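Local coordinates for spike protein P5 (Enterobacteria phage PRD1, PDB 1YQ5) that forms, together with proteins P31 and P2, the spike complexes at the five-fold vertices of the capsid and is essential for infectivity, at residues Leu26-Leu31 and Arg80-Ser85. Sequence-based numbering, arbitrary orientation.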
loop_
_atom_site.group_PDB
_atom_site.type_symbol
_atom_site.label_atom_id
_atom_site.label_comp_id
_atom_site.label_asym_id
_atom_site.label_seq_id
_atom_site.Cartn_x
_atom_site.Cartn_y
_atom_site.Cartn_z
ATOM N N LEU A 26 7.389 9.807 17.136
ATOM C CA LEU A 26 6.113 9.796 16.439
ATOM C C LEU A 26 5.020 10.439 17.273
ATOM O O LEU A 26 4.446 9.806 18.161
ATOM C CB LEU A 26 5.711 8.365 16.068
ATOM C CG LEU A 26 6.560 7.691 14.988
ATOM C CD1 LEU A 26 6.078 6.256 14.801
ATOM C CD2 LEU A 26 6.456 8.473 13.678
ATOM N N THR A 27 4.747 11.707 16.986
ATOM C CA THR A 27 3.709 12.453 17.687
ATOM C C THR A 27 2.565 12.608 16.696
ATOM O O THR A 27 2.761 13.135 15.599
ATOM C CB THR A 27 4.210 13.854 18.104
ATOM O OG1 THR A 27 5.352 13.719 18.959
ATOM C CG2 THR A 27 3.115 14.615 18.846
ATOM N N ASP A 28 1.378 12.143 17.074
ATOM C CA ASP A 28 0.225 12.224 16.189
ATOM C C ASP A 28 -0.051 13.638 15.692
ATOM O O ASP A 28 0.075 14.613 16.433
ATOM C CB ASP A 28 -1.003 11.629 16.879
ATOM C CG ASP A 28 -0.827 10.148 17.176
ATOM O OD1 ASP A 28 -0.158 9.465 16.372
ATOM O OD2 ASP A 28 -1.363 9.665 18.193
ATOM N N PHE A 29 -0.428 13.729 14.423
ATOM C CA PHE A 29 -0.688 15.005 13.765
ATOM C C PHE A 29 -2.048 15.646 14.025
ATOM O O PHE A 29 -3.080 14.981 14.019
ATOM C CB PHE A 29 -0.543 14.845 12.247
ATOM C CG PHE A 29 0.844 14.511 11.786
ATOM C CD1 PHE A 29 1.032 13.747 10.636
ATOM C CD2 PHE A 29 1.962 14.991 12.463
ATOM C CE1 PHE A 29 2.313 13.470 10.167
ATOM C CE2 PHE A 29 3.247 14.718 12.000
ATOM C CZ PHE A 29 3.420 13.956 10.847
ATOM N N ASP A 30 -2.021 16.956 14.235
ATOM C CA ASP A 30 -3.225 17.753 14.416
ATOM C C ASP A 30 -3.563 18.094 12.965
ATOM O O ASP A 30 -2.820 18.834 12.323
ATOM C CB ASP A 30 -2.892 19.036 15.178
ATOM C CG ASP A 30 -4.056 20.011 15.227
ATOM O OD1 ASP A 30 -4.842 20.080 14.256
ATOM O OD2 ASP A 30 -4.175 20.726 16.240
ATOM N N LEU A 31 -4.661 17.557 12.442
ATOM C CA LEU A 31 -5.024 17.812 11.049
ATOM C C LEU A 31 -6.101 18.879 10.833
ATOM O O LEU A 31 -6.613 19.032 9.720
ATOM C CB LEU A 31 -5.471 16.508 10.383
ATOM C CG LEU A 31 -4.460 15.357 10.369
ATOM C CD1 LEU A 31 -5.098 14.125 9.731
ATOM C CD2 LEU A 31 -3.215 15.773 9.602
ATOM N N ARG A 80 3.320 5.912 10.616
ATOM C CA ARG A 80 2.403 5.180 11.472
ATOM C C ARG A 80 0.967 5.674 11.390
ATOM O O ARG A 80 0.705 6.880 11.356
ATOM C CB ARG A 80 2.863 5.259 12.931
ATOM C CG ARG A 80 1.939 4.547 13.907
ATOM C CD ARG A 80 2.390 4.767 15.347
ATOM N NE ARG A 80 2.044 6.103 15.824
ATOM C CZ ARG A 80 2.604 6.687 16.880
ATOM N NH1 ARG A 80 3.553 6.059 17.574
ATOM N NH2 ARG A 80 2.198 7.890 17.262
ATOM N N VAL A 81 0.047 4.716 11.360
ATOM C CA VAL A 81 -1.381 4.990 11.328
ATOM C C VAL A 81 -1.979 4.184 12.470
ATOM O O VAL A 81 -1.640 3.013 12.650
ATOM C CB VAL A 81 -2.041 4.508 10.022
ATOM C CG1 VAL A 81 -3.551 4.703 10.106
ATOM C CG2 VAL A 81 -1.473 5.266 8.836
ATOM N N LYS A 82 -2.859 4.807 13.245
ATOM C CA LYS A 82 -3.492 4.111 14.354
ATOM C C LYS A 82 -5.001 4.263 14.321
ATOM O O LYS A 82 -5.524 5.258 13.824
ATOM C CB LYS A 82 -2.992 4.654 15.693
ATOM C CG LYS A 82 -1.488 4.606 15.876
ATOM C CD LYS A 82 -1.099 5.005 17.292
ATOM C CE LYS A 82 -1.485 6.438 17.591
ATOM N NZ LYS A 82 -1.314 6.775 19.040
ATOM N N TYR A 83 -5.689 3.252 14.835
ATOM C CA TYR A 83 -7.138 3.282 14.958
ATOM C C TYR A 83 -7.490 2.361 16.116
ATOM O O TYR A 83 -7.246 1.154 16.059
ATOM C CB TYR A 83 -7.854 2.800 13.697
ATOM C CG TYR A 83 -9.347 3.024 13.825
ATOM C CD1 TYR A 83 -9.888 4.304 13.688
ATOM C CD2 TYR A 83 -10.198 1.987 14.203
ATOM C CE1 TYR A 83 -11.237 4.548 13.933
ATOM C CE2 TYR A 83 -11.557 2.221 14.456
ATOM C CZ TYR A 83 -12.064 3.505 14.322
ATOM O OH TYR A 83 -13.388 3.753 14.596
ATOM N N GLY A 84 -8.048 2.934 17.174
ATOM C CA GLY A 84 -8.393 2.122 18.324
ATOM C C GLY A 84 -7.144 1.471 18.881
ATOM O O GLY A 84 -6.098 2.114 18.976
ATOM N N SER A 85 -7.235 0.189 19.225
ATOM C CA SER A 85 -6.097 -0.529 19.791
ATOM C C SER A 85 -5.061 -0.961 18.755
ATOM O O SER A 85 -4.005 -1.482 19.113
ATOM C CB SER A 85 -6.586 -1.766 20.551
ATOM O OG SER A 85 -7.304 -2.636 19.691
HETATM O O HOH W 1 5.132 7.138 19.856
HETATM O O HOH W 2 -0.029 7.539 14.357
#
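Asp28 shares its carboxylate between two basic side chains of strand 76-83, Arg80 and Lys82, in a salt-bridge network. Arg80 NH2 reaches Asp28 OD1 at 3.0 Å along a fairly straight bond (161°); the oxygen lies in the guanidinium plane but is met from above the carboxylate, the two planes standing 70° apart. Lys82 NZ takes the syn lone pair of Asp28 OD2 at 3.0 Å, the lysine chain turning at chi3 (-63°) to bring its ammonium across the acid.

Arg80 NH2 also makes a weak hydrogen bond to Leu26 O (3.1 Å). One water links Leu26 O to Arg80 NH1; a second accepts from Arg80 NE at 2.9 Å and lies within hydrogen-bonding distance of Asp28 OD1.

Van der Waals contacts come from Leu26. Its CB lies over one guanidinium face, off toward the rim and 3.5 Å from Arg80 NH1; CD1 rests against the aliphatic Arg80 CB. Beyond, Leu26 packs on Leu97 of a second subunit.

The contact ties this C-terminal jelly-roll domain's loop between strands 5-11 and 35-40, backbone-bonded at Phe29 to Phe122 of strand 119-126, to neighbouring strand 76-83. Edge bonds and Leu26 probably hold the guanidinium fixed; the paired positive charges should favour ionised Asp28.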